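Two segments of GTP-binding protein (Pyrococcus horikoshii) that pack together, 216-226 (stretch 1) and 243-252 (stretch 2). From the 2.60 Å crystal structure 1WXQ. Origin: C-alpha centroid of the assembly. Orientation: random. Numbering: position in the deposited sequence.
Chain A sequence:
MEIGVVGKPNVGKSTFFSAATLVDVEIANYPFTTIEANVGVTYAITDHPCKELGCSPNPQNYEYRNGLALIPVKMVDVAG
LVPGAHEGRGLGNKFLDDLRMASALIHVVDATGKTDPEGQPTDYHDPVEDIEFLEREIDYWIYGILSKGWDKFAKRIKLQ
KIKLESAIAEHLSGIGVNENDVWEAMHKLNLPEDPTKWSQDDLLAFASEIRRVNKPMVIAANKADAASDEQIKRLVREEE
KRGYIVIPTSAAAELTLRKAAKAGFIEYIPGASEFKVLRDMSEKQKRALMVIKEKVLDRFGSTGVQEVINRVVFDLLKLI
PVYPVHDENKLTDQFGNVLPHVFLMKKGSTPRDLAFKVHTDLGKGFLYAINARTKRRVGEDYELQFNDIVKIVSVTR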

# COMPACT_ATOMS: atom_id res chain seq x y z
N PRO A 216 -6.24 3.96 -2.15
CA PRO A 216 -5.60 3.75 -3.44
C PRO A 216 -5.38 2.26 -3.61
O PRO A 216 -5.18 1.53 -2.63
CB PRO A 216 -4.28 4.50 -3.29
CG PRO A 216 -3.94 4.24 -1.86
CD PRO A 216 -5.26 4.46 -1.16
N MSE A 217 -5.42 1.79 -4.84
CA MSE A 217 -5.23 0.37 -5.03
C MSE A 217 -4.41 -0.05 -6.21
O MSE A 217 -4.14 0.72 -7.12
CB MSE A 217 -6.58 -0.35 -5.06
CG MSE A 217 -7.71 0.34 -5.80
SE MSE A 217 -9.36 -0.70 -5.56
CE MSE A 217 -10.55 0.74 -5.08
N VAL A 218 -3.94 -1.29 -6.14
CA VAL A 218 -3.18 -1.87 -7.22
C VAL A 218 -4.01 -3.07 -7.65
O VAL A 218 -4.56 -3.79 -6.81
CB VAL A 218 -1.78 -2.31 -6.79
CG1 VAL A 218 -1.13 -3.14 -7.91
CG2 VAL A 218 -0.93 -1.10 -6.50
N ILE A 219 -4.10 -3.27 -8.95
CA ILE A 219 -4.88 -4.35 -9.49
C ILE A 219 -4.02 -5.56 -9.87
O ILE A 219 -3.08 -5.46 -10.65
CB ILE A 219 -5.68 -3.85 -10.69
CG1 ILE A 219 -6.43 -2.59 -10.28
CG2 ILE A 219 -6.65 -4.94 -11.18
CD1 ILE A 219 -7.19 -1.92 -11.39
N ALA A 220 -4.35 -6.71 -9.30
CA ALA A 220 -3.63 -7.93 -9.62
C ALA A 220 -4.47 -8.69 -10.64
O ALA A 220 -5.53 -9.22 -10.29
CB ALA A 220 -3.44 -8.77 -8.37
N ALA A 221 -4.03 -8.69 -11.90
CA ALA A 221 -4.75 -9.41 -12.95
C ALA A 221 -4.30 -10.85 -12.78
O ALA A 221 -3.35 -11.30 -13.42
CB ALA A 221 -4.35 -8.87 -14.32
N ASN A 222 -4.99 -11.57 -11.90
CA ASN A 222 -4.63 -12.94 -11.57
C ASN A 222 -5.05 -14.01 -12.57
O ASN A 222 -5.99 -13.83 -13.33
CB ASN A 222 -5.17 -13.27 -10.18
CG ASN A 222 -4.45 -14.44 -9.54
OD1 ASN A 222 -3.23 -14.53 -9.57
ND2 ASN A 222 -5.22 -15.34 -8.93
N LYS A 223 -4.35 -15.14 -12.53
CA LYS A 223 -4.57 -16.27 -13.43
C LYS A 223 -4.03 -15.90 -14.80
O LYS A 223 -4.45 -16.45 -15.82
CB LYS A 223 -6.07 -16.62 -13.52
CG LYS A 223 -6.72 -16.93 -12.17
CD LYS A 223 -8.02 -17.73 -12.32
CE LYS A 223 -9.08 -17.00 -13.14
NZ LYS A 223 -10.35 -17.79 -13.24
N ALA A 224 -3.09 -14.96 -14.82
CA ALA A 224 -2.47 -14.49 -16.05
C ALA A 224 -1.93 -15.63 -16.90
O ALA A 224 -2.03 -15.60 -18.12
CB ALA A 224 -1.36 -13.51 -15.71
N ASP A 225 -1.34 -16.62 -16.24
CA ASP A 225 -0.78 -17.80 -16.91
C ASP A 225 -1.81 -18.47 -17.82
O ASP A 225 -1.46 -19.03 -18.86
CB ASP A 225 -0.32 -18.80 -15.87
CG ASP A 225 -1.42 -19.17 -14.91
OD1 ASP A 225 -2.17 -18.25 -14.51
OD2 ASP A 225 -1.54 -20.35 -14.54
N ALA A 226 -3.08 -18.42 -17.43
CA ALA A 226 -4.13 -19.02 -18.24
C ALA A 226 -4.72 -18.01 -19.23
O ALA A 226 -5.69 -18.30 -19.93
CB ALA A 226 -5.24 -19.57 -17.33
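Stretch 2 243-252: GYIVIPTSAA

Stretch 2 runs alongside stretch 1 as a neighbouring parallel β-strand, held by a ladder of backbone hydrogen bonds. Ile-219 anchors it with both of its polar backbone atoms: its N donates to Ile-245 O (2.9 Å), and its O accepts from Ile-247 N (3.0 Å), both nearly straight. Two residues on, Ala-221 repeats the pattern, its N bonding to Ile-247 O at 2.9 Å and its O receiving a weak bond from Thr-249 N, also at 2.9 Å. Pro-248, which has no amide hydrogen to offer, fits between these rungs, its CA lying 3.4 Å from Ala-221 O.

Beyond the ladder, stretch 1 turns into a 3-10 segment while stretch 2 enters a helix. Thr-249 O accepts from Ala-224 N (3.0 Å) and, weakly, from Lys-223 N (2.7 Å), so the turn remains tied to the strand end. Asn-222 OD1 receives the amide of Ala-251 N at 2.9 Å, although the position of this oxygen is less certain. A weak bond from Ser-250 OG to Asp-225 OD1 (3.0 Å) closes the polar series.

Both strands are extended, and their axes cross at -31° with a closest approach of 4.5 Å. The register pairs Ile-219 with Val-246, Ala-220 with Ile-247, Ala-221 with Pro-248 and Asn-222 with Thr-249, at CA-to-CA distances of 4.4 to 5.3 Å. Side chains alternate between the faces of the sheet. On the face of Ile-219 and Ala-221, Val-246 CG2 lies 3.8 Å from Ile-219 CB, and Val-246 CG1 lies 3.9 Å from Ala-221 CB. Tyr-244 extends the packing: Met-217 CG meets the ring edge at CE1 (3.4 Å), while Ile-219 CD1 approaches CG of Tyr-244 to 3.5 Å. At the other end, Ala-224 CB rests 3.6 Å from Pro-248 CB.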

# COMPACT_ATOMS: atom_id res chain seq x y z
N GLY A 243 -5.75 5.69 -13.94
CA GLY A 243 -5.05 5.89 -12.68
C GLY A 243 -4.84 4.63 -11.86
O GLY A 243 -4.67 4.70 -10.63
N TYR A 244 -4.85 3.48 -12.53
CA TYR A 244 -4.65 2.19 -11.86
C TYR A 244 -3.42 1.46 -12.37
O TYR A 244 -3.16 1.41 -13.57
CB TYR A 244 -5.84 1.28 -12.08
CG TYR A 244 -7.01 1.54 -11.17
CD1 TYR A 244 -6.93 1.29 -9.80
CD2 TYR A 244 -8.22 2.01 -11.69
CE1 TYR A 244 -8.02 1.50 -8.96
CE2 TYR A 244 -9.31 2.23 -10.87
CZ TYR A 244 -9.21 1.98 -9.50
OH TYR A 244 -10.31 2.18 -8.68
N ILE A 245 -2.66 0.89 -11.44
CA ILE A 245 -1.49 0.09 -11.77
C ILE A 245 -1.95 -1.36 -11.89
O ILE A 245 -2.52 -1.91 -10.94
CB ILE A 245 -0.43 0.17 -10.66
CG1 ILE A 245 0.13 1.60 -10.59
CG2 ILE A 245 0.65 -0.88 -10.90
CD1 ILE A 245 1.15 1.79 -9.48
N VAL A 246 -1.71 -2.00 -13.03
CA VAL A 246 -2.13 -3.39 -13.20
C VAL A 246 -1.01 -4.35 -13.52
O VAL A 246 -0.28 -4.16 -14.48
CB VAL A 246 -3.15 -3.56 -14.33
CG1 VAL A 246 -3.50 -5.03 -14.46
CG2 VAL A 246 -4.37 -2.73 -14.07
N ILE A 247 -0.89 -5.40 -12.73
CA ILE A 247 0.17 -6.37 -12.92
C ILE A 247 -0.34 -7.82 -13.06
O ILE A 247 -1.15 -8.30 -12.26
CB ILE A 247 1.18 -6.22 -11.75
CG1 ILE A 247 1.81 -4.83 -11.84
CG2 ILE A 247 2.23 -7.34 -11.77
CD1 ILE A 247 2.46 -4.34 -10.54
N PRO A 248 0.10 -8.53 -14.11
CA PRO A 248 -0.33 -9.92 -14.30
C PRO A 248 0.15 -10.72 -13.11
O PRO A 248 1.15 -10.37 -12.48
CB PRO A 248 0.34 -10.32 -15.62
CG PRO A 248 1.48 -9.38 -15.74
CD PRO A 248 0.93 -8.08 -15.24
N THR A 249 -0.55 -11.81 -12.79
CA THR A 249 -0.20 -12.56 -11.61
C THR A 249 -0.75 -14.00 -11.59
O THR A 249 -1.83 -14.27 -12.14
CB THR A 249 -0.73 -11.77 -10.38
OG1 THR A 249 0.31 -10.92 -9.88
CG2 THR A 249 -1.24 -12.68 -9.31
N SER A 250 0.01 -14.90 -10.97
CA SER A 250 -0.38 -16.30 -10.85
C SER A 250 -0.25 -16.70 -9.38
O SER A 250 0.79 -17.23 -8.94
CB SER A 250 0.50 -17.20 -11.73
OG SER A 250 0.20 -17.04 -13.11
N ALA A 251 -1.31 -16.45 -8.63
CA ALA A 251 -1.33 -16.74 -7.21
C ALA A 251 -1.08 -18.20 -6.86
O ALA A 251 -0.20 -18.49 -6.04
CB ALA A 251 -2.65 -16.25 -6.60
N ALA A 252 -1.84 -19.11 -7.46
CA ALA A 252 -1.70 -20.53 -7.18
C ALA A 252 -0.24 -20.95 -7.31
O ALA A 252 0.25 -21.75 -6.52
CB ALA A 252 -2.58 -21.37 -8.11